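Local coordinates for beta-xylosidase (Uncultured organism, PDB 4MLG), which hydrolyses beta-1,4-xylosidic bonds, probably releasing xylose from the non-reducing ends of xylo-oligosaccharides as a five-bladed beta-propeller enzyme of glycoside hydrolase family 43, at residues D50-S55 and V64-V69; P9-A14 and P29-E34; I246-G251 and T259-I264; R219-A224 and Y234-S239. All coordinates share one frame; numbering follows the deposited sequence.

Contact 1. Residues D50-S55 and V64-V69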
loop_
_atom_site.group_PDB
_atom_site.type_symbol
_atom_site.label_atom_id
_atom_site.label_comp_id
_atom_site.label_asym_id
_atom_site.label_seq_id
_atom_site.Cartn_x
_atom_site.Cartn_y
_atom_site.Cartn_z
ATOM N N ASP A 50 8.632 -13.697 -13.790
ATOM C CA ASP A 50 10.049 -13.417 -14.011
ATOM C C ASP A 50 10.323 -12.502 -15.207
ATOM O O ASP A 50 9.415 -12.155 -15.964
ATOM C CB ASP A 50 10.840 -14.721 -14.149
ATOM C CG ASP A 50 10.414 -15.536 -15.352
ATOM O OD1 ASP A 50 9.277 -15.341 -15.829
ATOM O OD2 ASP A 50 11.215 -16.373 -15.818
ATOM N N TYR A 51 11.589 -12.115 -15.361
ATOM C CA TYR A 51 12.017 -11.255 -16.459
ATOM C C TYR A 51 13.204 -11.853 -17.207
ATOM O O TYR A 51 14.178 -12.288 -16.594
ATOM C CB TYR A 51 12.417 -9.871 -15.939
ATOM C CG TYR A 51 11.265 -8.996 -15.508
ATOM C CD1 TYR A 51 10.051 -9.028 -16.180
ATOM C CD2 TYR A 51 11.393 -8.133 -14.428
ATOM C CE1 TYR A 51 8.996 -8.226 -15.787
ATOM C CE2 TYR A 51 10.346 -7.329 -14.028
ATOM C CZ TYR A 51 9.150 -7.379 -14.709
ATOM O OH TYR A 51 8.107 -6.577 -14.307
ATOM N N HIS A 52 13.115 -11.865 -18.533
ATOM C CA HIS A 52 14.256 -12.199 -19.375
ATOM C C HIS A 52 14.777 -10.920 -20.025
ATOM O O HIS A 52 14.098 -9.892 -20.016
ATOM C CB HIS A 52 13.862 -13.212 -20.453
ATOM C CG HIS A 52 13.684 -14.608 -19.941
ATOM N ND1 HIS A 52 14.538 -15.637 -20.276
ATOM C CD2 HIS A 52 12.747 -15.148 -19.127
ATOM C CE1 HIS A 52 14.137 -16.749 -19.687
ATOM N NE2 HIS A 52 13.052 -16.479 -18.984
ATOM N N VAL A 53 15.982 -10.979 -20.582
ATOM C CA VAL A 53 16.553 -9.837 -21.289
ATOM C C VAL A 53 17.125 -10.256 -22.639
ATOM O O VAL A 53 18.013 -11.105 -22.711
ATOM C CB VAL A 53 17.653 -9.137 -20.461
ATOM C CG1 VAL A 53 18.386 -8.107 -21.308
ATOM C CG2 VAL A 53 17.058 -8.480 -19.228
ATOM N N PHE A 54 16.610 -9.658 -23.708
ATOM C CA PHE A 54 17.072 -9.972 -25.055
ATOM C C PHE A 54 17.850 -8.807 -25.660
ATOM O O PHE A 54 17.558 -7.643 -25.381
ATOM C CB PHE A 54 15.893 -10.346 -25.954
ATOM C CG PHE A 54 15.093 -11.515 -25.452
ATOM C CD1 PHE A 54 15.499 -12.813 -25.712
ATOM C CD2 PHE A 54 13.933 -11.315 -24.722
ATOM C CE1 PHE A 54 14.765 -13.891 -25.251
ATOM C CE2 PHE A 54 13.196 -12.387 -24.259
ATOM C CZ PHE A 54 13.612 -13.676 -24.524
ATOM N N SER A 55 18.841 -9.125 -26.487
ATOM C CA SER A 55 19.649 -8.099 -27.139
ATOM C C SER A 55 19.911 -8.439 -28.602
ATOM O O SER A 55 20.027 -9.610 -28.966
ATOM C CB SER A 55 20.974 -7.904 -26.398
ATOM O OG SER A 55 21.725 -9.105 -26.374
ATOM N N VAL A 64 19.161 -12.993 -32.372
ATOM C CA VAL A 64 18.667 -12.524 -31.086
ATOM C C VAL A 64 19.227 -13.356 -29.948
ATOM O O VAL A 64 19.196 -14.568 -29.986
ATOM C CB VAL A 64 17.140 -12.556 -31.021
ATOM C CG1 VAL A 64 16.657 -11.844 -29.773
ATOM C CG2 VAL A 64 16.557 -11.913 -32.260
ATOM N N THR A 65 19.752 -12.680 -28.942
ATOM C CA THR A 65 20.431 -13.326 -27.823
ATOM C C THR A 65 19.609 -13.274 -26.537
ATOM O O THR A 65 19.223 -12.198 -26.079
ATOM C CB THR A 65 21.813 -12.689 -27.563
ATOM O OG1 THR A 65 22.674 -12.938 -28.680
ATOM C CG2 THR A 65 22.444 -13.268 -26.304
ATOM N N ASP A 66 19.342 -14.444 -25.961
ATOM C CA ASP A 66 18.649 -14.535 -24.681
ATOM C C ASP A 66 19.674 -14.521 -23.553
ATOM O O ASP A 66 20.520 -15.410 -23.462
ATOM C CB ASP A 66 17.809 -15.814 -24.615
ATOM C CG ASP A 66 16.819 -15.814 -23.455
ATOM O OD1 ASP A 66 17.046 -15.094 -22.460
ATOM O OD2 ASP A 66 15.807 -16.541 -23.540
ATOM N N HIS A 67 19.596 -13.510 -22.693
ATOM C CA HIS A 67 20.519 -13.401 -21.570
ATOM C C HIS A 67 20.015 -14.173 -20.354
ATOM O O HIS A 67 20.681 -14.223 -19.321
ATOM C CB HIS A 67 20.762 -11.933 -21.210
ATOM C CG HIS A 67 21.461 -11.157 -22.282
ATOM N ND1 HIS A 67 22.832 -11.151 -22.424
ATOM C CD2 HIS A 67 20.978 -10.360 -23.264
ATOM C CE1 HIS A 67 23.164 -10.385 -23.447
ATOM N NE2 HIS A 67 22.057 -9.893 -23.975
ATOM N N GLY A 68 18.836 -14.772 -20.485
ATOM C CA GLY A 68 18.261 -15.571 -19.418
ATOM C C GLY A 68 17.481 -14.749 -18.409
ATOM O O GLY A 68 17.246 -13.559 -18.611
ATOM N N VAL A 69 17.078 -15.394 -17.319
ATOM C CA VAL A 69 16.333 -14.728 -16.256
ATOM C C VAL A 69 17.224 -13.763 -15.477
ATOM O O VAL A 69 18.331 -14.116 -15.070
ATOM C CB VAL A 69 15.713 -15.754 -15.285
ATOM C CG1 VAL A 69 15.001 -15.048 -14.138
ATOM C CG2 VAL A 69 14.758 -16.674 -16.027
#

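Contact 2. Residues P9-A14 and P29-E34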
loop_
_atom_site.group_PDB
_atom_site.type_symbol
_atom_site.label_atom_id
_atom_site.label_comp_id
_atom_site.label_asym_id
_atom_site.label_seq_id
_atom_site.Cartn_x
_atom_site.Cartn_y
_atom_site.Cartn_z
ATOM N N PRO A 9 10.687 -16.959 -30.933
ATOM C CA PRO A 9 9.705 -17.996 -31.270
ATOM C C PRO A 9 9.627 -19.098 -30.215
ATOM O O PRO A 9 8.597 -19.761 -30.098
ATOM C CB PRO A 9 10.245 -18.580 -32.585
ATOM C CG PRO A 9 11.323 -17.631 -33.044
ATOM C CD PRO A 9 11.875 -17.039 -31.795
ATOM N N GLY A 10 10.706 -19.286 -29.459
ATOM C CA GLY A 10 10.789 -20.372 -28.498
ATOM C C GLY A 10 9.970 -20.182 -27.233
ATOM O O GLY A 10 9.567 -21.158 -26.598
ATOM N N ASP A 11 9.724 -18.930 -26.862
ATOM C CA ASP A 11 8.996 -18.633 -25.632
ATOM C C ASP A 11 7.978 -17.518 -25.854
ATOM O O ASP A 11 7.950 -16.897 -26.915
ATOM C CB ASP A 11 9.975 -18.241 -24.522
ATOM C CG ASP A 11 9.539 -18.734 -23.154
ATOM O OD1 ASP A 11 8.319 -18.900 -22.938
ATOM O OD2 ASP A 11 10.418 -18.961 -22.297
ATOM N N TYR A 12 7.142 -17.269 -24.850
ATOM C CA TYR A 12 6.145 -16.207 -24.935
ATOM C C TYR A 12 6.567 -14.966 -24.150
ATOM O O TYR A 12 6.445 -14.921 -22.925
ATOM C CB TYR A 12 4.778 -16.700 -24.451
ATOM C CG TYR A 12 4.142 -17.738 -25.352
ATOM C CD1 TYR A 12 3.700 -17.401 -26.626
ATOM C CD2 TYR A 12 3.974 -19.049 -24.928
ATOM C CE1 TYR A 12 3.117 -18.342 -27.452
ATOM C CE2 TYR A 12 3.389 -19.997 -25.747
ATOM C CZ TYR A 12 2.964 -19.639 -27.008
ATOM O OH TYR A 12 2.382 -20.580 -27.826
ATOM N N MET A 13 7.063 -13.960 -24.864
ATOM C CA MET A 13 7.479 -12.709 -24.241
ATOM C C MET A 13 6.589 -11.554 -24.696
ATOM O O MET A 13 6.340 -11.386 -25.891
ATOM C CB MET A 13 8.944 -12.412 -24.562
ATOM C CG MET A 13 9.906 -13.502 -24.122
ATOM S SD MET A 13 10.010 -13.669 -22.330
ATOM C CE MET A 13 11.021 -15.140 -22.191
ATOM N N ALA A 14 6.114 -10.761 -23.740
ATOM C CA ALA A 14 5.160 -9.697 -24.033
ATOM C C ALA A 14 5.568 -8.361 -23.425
ATOM O O ALA A 14 6.522 -8.289 -22.653
ATOM C CB ALA A 14 3.778 -10.086 -23.549
ATOM N N PRO A 29 11.064 -7.439 -21.967
ATOM C CA PRO A 29 9.663 -7.849 -22.061
ATOM C C PRO A 29 9.191 -8.611 -20.827
ATOM O O PRO A 29 10.011 -9.086 -20.043
ATOM C CB PRO A 29 9.679 -8.794 -23.259
ATOM C CG PRO A 29 11.013 -9.468 -23.152
ATOM C CD PRO A 29 11.965 -8.449 -22.555
ATOM N N SER A 30 7.876 -8.719 -20.663
ATOM C CA SER A 30 7.301 -9.592 -19.649
ATOM C C SER A 30 7.404 -11.032 -20.143
ATOM O O SER A 30 7.633 -11.264 -21.329
ATOM C CB SER A 30 5.839 -9.228 -19.393
ATOM O OG SER A 30 5.704 -7.861 -19.054
ATOM N N HIS A 31 7.237 -11.997 -19.242
ATOM C CA HIS A 31 7.328 -13.404 -19.623
ATOM C C HIS A 31 6.008 -14.141 -19.408
ATOM O O HIS A 31 5.708 -14.581 -18.300
ATOM C CB HIS A 31 8.453 -14.101 -18.851
ATOM C CG HIS A 31 8.700 -15.517 -19.280
ATOM N ND1 HIS A 31 9.596 -16.342 -18.636
ATOM C CD2 HIS A 31 8.170 -16.250 -20.288
ATOM C CE1 HIS A 31 9.606 -17.524 -19.227
ATOM N NE2 HIS A 31 8.750 -17.495 -20.232
ATOM N N ASP A 32 5.231 -14.285 -20.477
ATOM C CA ASP A 32 3.977 -15.024 -20.416
ATOM C C ASP A 32 4.211 -16.530 -20.328
ATOM O O ASP A 32 5.024 -17.088 -21.065
ATOM C CB ASP A 32 3.107 -14.712 -21.635
ATOM C CG ASP A 32 2.381 -13.387 -21.510
ATOM O OD1 ASP A 32 2.061 -12.989 -20.370
ATOM O OD2 ASP A 32 2.122 -12.749 -22.551
ATOM N N TRP A 33 3.489 -17.178 -19.421
ATOM C CA TRP A 33 3.532 -18.626 -19.292
ATOM C C TRP A 33 2.136 -19.129 -18.961
ATOM O O TRP A 33 1.307 -18.381 -18.445
ATOM C CB TRP A 33 4.522 -19.044 -18.206
ATOM C CG TRP A 33 4.054 -18.746 -16.814
ATOM C CD1 TRP A 33 3.871 -17.513 -16.258
ATOM C CD2 TRP A 33 3.725 -19.699 -15.796
ATOM N NE1 TRP A 33 3.441 -17.639 -14.960
ATOM C CE2 TRP A 33 3.343 -18.971 -14.651
ATOM C CE3 TRP A 33 3.711 -21.097 -15.741
ATOM C CZ2 TRP A 33 2.952 -19.593 -13.464
ATOM C CZ3 TRP A 33 3.322 -21.713 -14.561
ATOM C CH2 TRP A 33 2.950 -20.961 -13.440
ATOM N N GLU A 34 1.874 -20.395 -19.265
ATOM C CA GLU A 34 0.560 -20.967 -19.005
ATOM C C GLU A 34 0.382 -21.342 -17.539
ATOM O O GLU A 34 0.741 -22.442 -17.119
ATOM C CB GLU A 34 0.304 -22.186 -19.896
ATOM C CG GLU A 34 -1.050 -22.855 -19.669
ATOM C CD GLU A 34 -2.222 -21.973 -20.066
ATOM O OE1 GLU A 34 -2.734 -22.135 -21.193
ATOM O OE2 GLU A 34 -2.639 -21.122 -19.252
#

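Contact 3. Residues I246-G251 and T259-I264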
loop_
_atom_site.group_PDB
_atom_site.type_symbol
_atom_site.label_atom_id
_atom_site.label_comp_id
_atom_site.label_asym_id
_atom_site.label_seq_id
_atom_site.Cartn_x
_atom_site.Cartn_y
_atom_site.Cartn_z
ATOM N N ILE A 246 -3.163 1.184 -30.387
ATOM C CA ILE A 246 -2.013 1.910 -29.869
ATOM C C ILE A 246 -2.027 3.311 -30.468
ATOM O O ILE A 246 -1.629 3.512 -31.616
ATOM C CB ILE A 246 -0.681 1.208 -30.199
ATOM C CG1 ILE A 246 -0.608 -0.151 -29.501
ATOM C CG2 ILE A 246 0.502 2.067 -29.767
ATOM C CD1 ILE A 246 -0.489 -0.057 -27.993
ATOM N N CYS A 247 -2.512 4.276 -29.692
ATOM C CA CYS A 247 -2.616 5.652 -30.159
ATOM C C CYS A 247 -1.394 6.456 -29.736
ATOM O O CYS A 247 -0.496 5.931 -29.077
ATOM C CB CYS A 247 -3.889 6.305 -29.622
ATOM S SG CYS A 247 -5.423 5.526 -30.188
ATOM N N TYR A 248 -1.355 7.727 -30.123
ATOM C CA TYR A 248 -0.259 8.599 -29.721
ATOM C C TYR A 248 -0.674 10.065 -29.692
ATOM O O TYR A 248 -1.572 10.487 -30.423
ATOM C CB TYR A 248 0.956 8.408 -30.632
ATOM C CG TYR A 248 0.852 9.102 -31.972
ATOM C CD1 TYR A 248 1.540 10.285 -32.218
ATOM C CD2 TYR A 248 0.072 8.574 -32.991
ATOM C CE1 TYR A 248 1.451 10.922 -33.441
ATOM C CE2 TYR A 248 -0.023 9.204 -34.217
ATOM C CZ TYR A 248 0.668 10.377 -34.437
ATOM O OH TYR A 248 0.575 11.008 -35.656
ATOM N N ALA A 249 -0.010 10.834 -28.834
ATOM C CA ALA A 249 -0.273 12.260 -28.707
ATOM C C ALA A 249 1.036 13.039 -28.770
ATOM O O ALA A 249 2.116 12.448 -28.741
ATOM C CB ALA A 249 -1.003 12.543 -27.407
ATOM N N THR A 250 0.944 14.362 -28.861
ATOM C CA THR A 250 2.138 15.197 -28.951
ATOM C C THR A 250 2.116 16.367 -27.970
ATOM O O THR A 250 1.052 16.870 -27.605
ATOM C CB THR A 250 2.357 15.732 -30.380
ATOM O OG1 THR A 250 1.167 16.386 -30.836
ATOM C CG2 THR A 250 2.704 14.593 -31.329
ATOM N N GLY A 251 3.304 16.785 -27.544
ATOM C CA GLY A 251 3.451 17.883 -26.607
ATOM C C GLY A 251 4.830 18.505 -26.722
ATOM O O GLY A 251 5.663 18.033 -27.494
ATOM N N THR A 259 -1.768 16.479 -26.882
ATOM C CA THR A 259 -2.915 16.472 -27.780
ATOM C C THR A 259 -2.924 15.225 -28.657
ATOM O O THR A 259 -1.951 14.946 -29.359
ATOM C CB THR A 259 -2.925 17.728 -28.673
ATOM O OG1 THR A 259 -3.271 18.873 -27.883
ATOM C CG2 THR A 259 -3.928 17.577 -29.804
ATOM N N TYR A 260 -4.026 14.479 -28.603
ATOM C CA TYR A 260 -4.217 13.286 -29.429
ATOM C C TYR A 260 -3.965 13.567 -30.907
ATOM O O TYR A 260 -4.320 14.630 -31.417
ATOM C CB TYR A 260 -5.632 12.728 -29.242
ATOM C CG TYR A 260 -5.999 11.622 -30.212
ATOM C CD1 TYR A 260 -5.670 10.299 -29.946
ATOM C CD2 TYR A 260 -6.680 11.901 -31.394
ATOM C CE1 TYR A 260 -6.004 9.286 -30.830
ATOM C CE2 TYR A 260 -7.016 10.896 -32.282
ATOM C CZ TYR A 260 -6.677 9.591 -31.995
ATOM O OH TYR A 260 -7.010 8.589 -32.877
ATOM N N ARG A 261 -3.357 12.603 -31.592
ATOM C CA ARG A 261 -3.029 12.760 -33.003
ATOM C C ARG A 261 -3.668 11.689 -33.880
ATOM O O ARG A 261 -4.377 12.006 -34.835
ATOM C CB ARG A 261 -1.513 12.778 -33.201
ATOM C CG ARG A 261 -0.855 14.058 -32.721
ATOM C CD ARG A 261 -1.305 15.235 -33.566
ATOM N NE ARG A 261 -0.993 16.518 -32.947
ATOM C CZ ARG A 261 -1.862 17.518 -32.830
ATOM N NH1 ARG A 261 -3.097 17.381 -33.294
ATOM N NH2 ARG A 261 -1.497 18.652 -32.250
ATOM N N GLY A 262 -3.419 10.423 -33.560
ATOM C CA GLY A 262 -3.959 9.337 -34.356
ATOM C C GLY A 262 -3.684 7.947 -33.814
ATOM O O GLY A 262 -3.529 7.753 -32.607
ATOM N N VAL A 263 -3.628 6.977 -34.720
ATOM C CA VAL A 263 -3.431 5.581 -34.351
ATOM C C VAL A 263 -2.120 5.052 -34.921
ATOM O O VAL A 263 -1.857 5.186 -36.115
ATOM C CB VAL A 263 -4.593 4.704 -34.862
ATOM C CG1 VAL A 263 -4.342 3.233 -34.550
ATOM C CG2 VAL A 263 -5.913 5.166 -34.263
ATOM N N ILE A 264 -1.297 4.454 -34.066
ATOM C CA ILE A 264 -0.053 3.842 -34.516
ATOM C C ILE A 264 -0.295 2.401 -34.948
ATOM O O ILE A 264 0.197 1.963 -35.988
ATOM C CB ILE A 264 1.027 3.855 -33.414
ATOM C CG1 ILE A 264 1.298 5.282 -32.940
ATOM C CG2 ILE A 264 2.314 3.218 -33.911
ATOM C CD1 ILE A 264 2.427 5.379 -31.932
#

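Contact 4. Residues R219-A224 and Y234-S239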
loop_
_atom_site.group_PDB
_atom_site.type_symbol
_atom_site.label_atom_id
_atom_site.label_comp_id
_atom_site.label_asym_id
_atom_site.label_seq_id
_atom_site.Cartn_x
_atom_site.Cartn_y
_atom_site.Cartn_z
ATOM N N ARG A 219 -9.835 6.571 -27.874
ATOM C CA ARG A 219 -8.755 7.541 -27.721
ATOM C C ARG A 219 -8.320 7.657 -26.262
ATOM O O ARG A 219 -7.180 8.021 -25.975
ATOM C CB ARG A 219 -9.193 8.909 -28.253
ATOM C CG ARG A 219 -9.551 8.912 -29.730
ATOM C CD ARG A 219 -10.603 9.962 -30.043
ATOM N NE ARG A 219 -10.055 11.313 -30.101
ATOM C CZ ARG A 219 -10.793 12.417 -30.063
ATOM N NH1 ARG A 219 -12.111 12.329 -29.951
ATOM N NH2 ARG A 219 -10.217 13.608 -30.127
ATOM N N ARG A 220 -9.237 7.343 -25.350
ATOM C CA ARG A 220 -8.985 7.408 -23.911
ATOM C C ARG A 220 -7.830 6.503 -23.485
ATOM O O ARG A 220 -7.678 5.397 -23.998
ATOM C CB ARG A 220 -10.262 7.034 -23.147
ATOM C CG ARG A 220 -10.041 6.521 -21.735
ATOM C CD ARG A 220 -10.693 5.163 -21.543
ATOM N NE ARG A 220 -10.145 4.165 -22.457
ATOM C CZ ARG A 220 -10.550 2.902 -22.515
ATOM N NH1 ARG A 220 -11.512 2.470 -21.711
ATOM N NH2 ARG A 220 -9.993 2.067 -23.381
ATOM N N PHE A 221 -7.014 6.983 -22.549
ATOM C CA PHE A 221 -5.897 6.199 -22.034
ATOM C C PHE A 221 -6.374 4.971 -21.262
ATOM O O PHE A 221 -7.301 5.056 -20.456
ATOM C CB PHE A 221 -5.006 7.058 -21.136
ATOM C CG PHE A 221 -3.883 6.295 -20.494
ATOM C CD1 PHE A 221 -2.715 6.032 -21.196
ATOM C CD2 PHE A 221 -3.991 5.838 -19.189
ATOM C CE1 PHE A 221 -1.678 5.325 -20.609
ATOM C CE2 PHE A 221 -2.958 5.130 -18.596
ATOM C CZ PHE A 221 -1.799 4.875 -19.307
ATOM N N PHE A 222 -5.730 3.836 -21.513
ATOM C CA PHE A 222 -6.023 2.607 -20.783
ATOM C C PHE A 222 -4.773 2.110 -20.062
ATOM O O PHE A 222 -4.790 1.922 -18.848
ATOM C CB PHE A 222 -6.560 1.525 -21.727
ATOM C CG PHE A 222 -7.108 0.312 -21.017
ATOM C CD1 PHE A 222 -8.444 0.249 -20.649
ATOM C CD2 PHE A 222 -6.287 -0.765 -20.719
ATOM C CE1 PHE A 222 -8.949 -0.864 -19.995
ATOM C CE2 PHE A 222 -6.785 -1.881 -20.065
ATOM C CZ PHE A 222 -8.117 -1.931 -19.703
ATOM N N GLU A 223 -3.693 1.905 -20.814
ATOM C CA GLU A 223 -2.438 1.412 -20.250
ATOM C C GLU A 223 -1.285 1.564 -21.241
ATOM O O GLU A 223 -1.433 2.204 -22.282
ATOM C CB GLU A 223 -2.568 -0.060 -19.850
ATOM C CG GLU A 223 -2.768 -0.997 -21.031
ATOM C CD GLU A 223 -2.790 -2.456 -20.628
ATOM O OE1 GLU A 223 -2.910 -2.740 -19.419
ATOM O OE2 GLU A 223 -2.685 -3.319 -21.526
ATOM N N ALA A 224 -0.143 0.970 -20.898
ATOM C CA ALA A 224 1.040 0.936 -21.764
ATOM C C ALA A 224 1.599 2.312 -22.122
ATOM O O ALA A 224 1.755 2.634 -23.299
ATOM C CB ALA A 224 0.759 0.128 -23.030
ATOM N N TYR A 234 7.617 15.900 -28.662
ATOM C CA TYR A 234 7.357 14.774 -27.770
ATOM C C TYR A 234 6.248 13.879 -28.316
ATOM O O TYR A 234 5.288 14.360 -28.918
ATOM C CB TYR A 234 6.983 15.264 -26.369
ATOM C CG TYR A 234 8.146 15.790 -25.559
ATOM C CD1 TYR A 234 8.805 14.976 -24.647
ATOM C CD2 TYR A 234 8.582 17.101 -25.699
ATOM C CE1 TYR A 234 9.867 15.452 -23.900
ATOM C CE2 TYR A 234 9.643 17.586 -24.958
ATOM C CZ TYR A 234 10.282 16.758 -24.059
ATOM O OH TYR A 234 11.338 17.233 -23.318
ATOM N N TYR A 235 6.386 12.575 -28.102
ATOM C CA TYR A 235 5.378 11.622 -28.543
ATOM C C TYR A 235 4.977 10.686 -27.410
ATOM O O TYR A 235 5.729 9.781 -27.049
ATOM C CB TYR A 235 5.888 10.803 -29.731
ATOM C CG TYR A 235 6.037 11.583 -31.020
ATOM C CD1 TYR A 235 5.002 11.636 -31.945
ATOM C CD2 TYR A 235 7.215 12.258 -31.316
ATOM C CE1 TYR A 235 5.134 12.344 -33.127
ATOM C CE2 TYR A 235 7.355 12.969 -32.494
ATOM C CZ TYR A 235 6.313 13.008 -33.394
ATOM O OH TYR A 235 6.451 13.716 -34.567
ATOM N N PHE A 236 3.793 10.906 -26.849
ATOM C CA PHE A 236 3.272 10.020 -25.819
ATOM C C PHE A 236 2.310 9.009 -26.428
ATOM O O PHE A 236 1.185 9.350 -26.795
ATOM C CB PHE A 236 2.573 10.816 -24.716
ATOM C CG PHE A 236 1.991 9.958 -23.628
ATOM C CD1 PHE A 236 2.803 9.433 -22.635
ATOM C CD2 PHE A 236 0.635 9.672 -23.602
ATOM C CE1 PHE A 236 2.273 8.639 -21.630
ATOM C CE2 PHE A 236 0.096 8.879 -22.602
ATOM C CZ PHE A 236 0.917 8.362 -21.614
ATOM N N SER A 237 2.763 7.767 -26.541
ATOM C CA SER A 237 1.934 6.700 -27.081
ATOM C C SER A 237 1.427 5.795 -25.962
ATOM O O SER A 237 1.999 5.766 -24.869
ATOM C CB SER A 237 2.705 5.894 -28.125
ATOM O OG SER A 237 3.910 5.378 -27.587
ATOM N N TYR A 238 0.353 5.061 -26.240
ATOM C CA TYR A 238 -0.317 4.269 -25.214
ATOM C C TYR A 238 -1.300 3.270 -25.812
ATOM O O TYR A 238 -1.585 3.305 -27.009
ATOM C CB TYR A 238 -1.052 5.190 -24.236
ATOM C CG TYR A 238 -2.060 6.109 -24.896
ATOM C CD1 TYR A 238 -3.408 5.778 -24.939
ATOM C CD2 TYR A 238 -1.662 7.309 -25.473
ATOM C CE1 TYR A 238 -4.329 6.614 -25.540
ATOM C CE2 TYR A 238 -2.575 8.149 -26.077
ATOM C CZ TYR A 238 -3.907 7.797 -26.106
ATOM O OH TYR A 238 -4.820 8.633 -26.706
ATOM N N SER A 239 -1.819 2.384 -24.965
ATOM C CA SER A 239 -2.822 1.405 -25.377
ATOM C C SER A 239 -4.216 1.845 -24.940
ATOM O O SER A 239 -4.377 2.470 -23.893
ATOM C CB SER A 239 -2.504 0.030 -24.786
ATOM O OG SER A 239 -3.581 -0.871 -24.968
#

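Contact 1. Residues D50-S55 and V64-V69
Ser-55 and Thr-65 face each other as a hydrogen-bonded antiparallel pair, and the pairing is most regular at this end. Ser-55 N donates to Thr-65 O at 3.1 Å, and Thr-65 N returns the bond to Ser-55 O. On the same side of the sheet the Ser-55 hydroxyl, held between its backbone N and carbonyl carbon (chi1 60°), meets the edge of the His-67 ring in a hydrogen bond between Ser-55 OG and His-67 NE2, 2.5 Å long. That ring also lies edge-on to Val-53 O, the carbonyl that accepts from His-67 N at 2.9 Å. Val-53, Ser-55 and His-67 pack further on Tyr-28 or Tyr-26 of strand 24-32. The two segments form the hairpin that ends one sheet of the five-bladed propeller. Toward Val-69 the pairing becomes looser: the bond from Val-53 N to Gly-68 O is weak, at 3.5 Å. Here the exposed Asp-66 turns back on its own strand. Its OD1 takes the N-H of Gly-68 at 2.7 Å in an Asx turn and, as a weak link across, receives ND1 of His-52 at 3.4 Å, at the edge of the imidazole. Its other oxygen, OD2, lies 3.3 Å from Phe-54 CE1, with ring and carboxylate planes 51° apart. Val-69 CG2 touches NE2 of His-52, while the hydroxyl of Tyr-51 bonds away from the hairpin, to Trp-84 O.

Contact 2. Residues P9-A14 and P29-E34
Met-13 and His-31 form a non-hydrogen-bonded antiparallel pair, and backbone bonds lie on both sides of them. Ala-14 N donates to Ser-30 O at 2.9 Å, while the bond from Asp-32 N to Tyr-12 O is bent and weak. Among the polar side chains, Asp-11 meets His-31 with its carboxylate turned nearly perpendicular to the imidazole, the planes 87° apart. NE2 of His-31 gives a weak hydrogen bond to Asp-11 OD1 at 3.1 Å, and the same oxygen accepts the N-H of Tyr-12 at 2.8 Å. An alanine in place of Asp-11 would probably leave both His-31 NE2 and Tyr-12 N without this acceptor and the imidazole less restrained in its tilt. Through ND1, His-31 is weakly bonded to Asp-50. Apolar contact comes mainly from Met-13. Its chi2 (-67°) turns SD back toward His-31, and the methyl CE beyond it sits over the centre of the ring, 3.7 Å from the centroid, as a CH-pi contact. Met-13 CB rests 3.9 Å from Pro-29 CG. On the opposite face of the sheet Ala-14 CB touches OD2 of Asp-32, whose salt bridge runs to Arg-301. Ser-30 OG bonds to Asp-15, and the Ser-30 side chain lies about 8 Å from the calcium ion. The pairing of a short strand 12-14 with strand 24-32 fits the inner, axis-facing part of a propeller blade.

Contact 3. Residues I246-G251 and T259-I264
Cys-247 and Val-263 pair across two antiparallel strands whose axes, over these short segments, run at 139° to each other. The register slips by one residue beyond Tyr-248: Tyr-248 pairs with Gly-262 but Ala-249 with Tyr-260, with Arg-261 the extra residue of a beta bulge. Arg-261 N still bonds to Tyr-248 O at 3.0 Å. Past the bulge, Thr-250 and Thr-259 exchange two backbone bonds, and at the other end Ile-264 N donates to Ile-246 O. This is a hairpin within a propeller sheet, with strand 233-239 next to 246-251. On the side of the sheet carrying Tyr-248 and Thr-250, Arg-261 CB lies over the Tyr-248 ring, 3.8 Å from the centroid, and Ile-264 CG1 touches CD2 at 3.5 Å; the phenol hydroxyl bonds to Ile-316 N. Arg-261 bends at CD (chi2 -66°), and from there its NE donates to Thr-250 OG1 at 3.0 Å. On the other face Cys-247 SG lies at the edge of the Tyr-260 ring, 3.9 Å from CE1.

Contact 4. Residues R219-A224 and Y234-S239
Tyr-238 donates its phenol OH to Arg-219 O at 2.5 Å, Arg-219 O lying at the edge of the ring, in its plane. Ser-239 uses both its N and its O toward residues 222-223. Its N bonds to Glu-223 O at 2.7 Å, and its O accepts from Phe-222 N at 3.1 Å and from Glu-223 N at 3.2 Å. Two residues facing one is a classic beta bulge, placed where the chain enters the hairpin of strands 223-230 and 233-239. Glu-223, part of the bulge, has its side chain about 3 Å from a bound sulfate, probably from the crystallisation liquor, and Ala-224, which touches His-274 of the calcium site, packs its CB 3.7 Å from Ser-239 CB. Tyr-238 CG sits between the backbone N and carbonyl carbon (chi1 57°), which starts the ring off toward the 219-221 loop. A phenylalanine here would probably leave Arg-219 O without this donor and the loop less firmly tied. Farther out, Tyr-238 CB lies at the edge of the Phe-221 ring, 3.6 Å from CD1, while the two rings meet obliquely, planes at 51°. Phe-221 CE1 reaches CZ of Phe-236 at 4.1 Å, and all three rings pack against Ile-204.

Along the chain contact 2 comes first, then contact 1, contact 4 and contact 3, each closing before the next opens. They form two touching pairs on opposite sides of the chain's centre. Contacts 1 and 2, with centres 11 Å apart, share a sheet in which strands 24-32 and 50-56 are neighbours. Contacts 3 and 4, only 7 Å apart, meet where strand 233-239 pairs with 246-251. Between the pairs, centres lie about 23 to 30 Å apart and the contacts do not touch. Contacts 2 and 4 both approach the calcium ion, whose site includes Asp-85 and His-274, consistent with propeller blades arranged around a common centre, where the active site of this family lies.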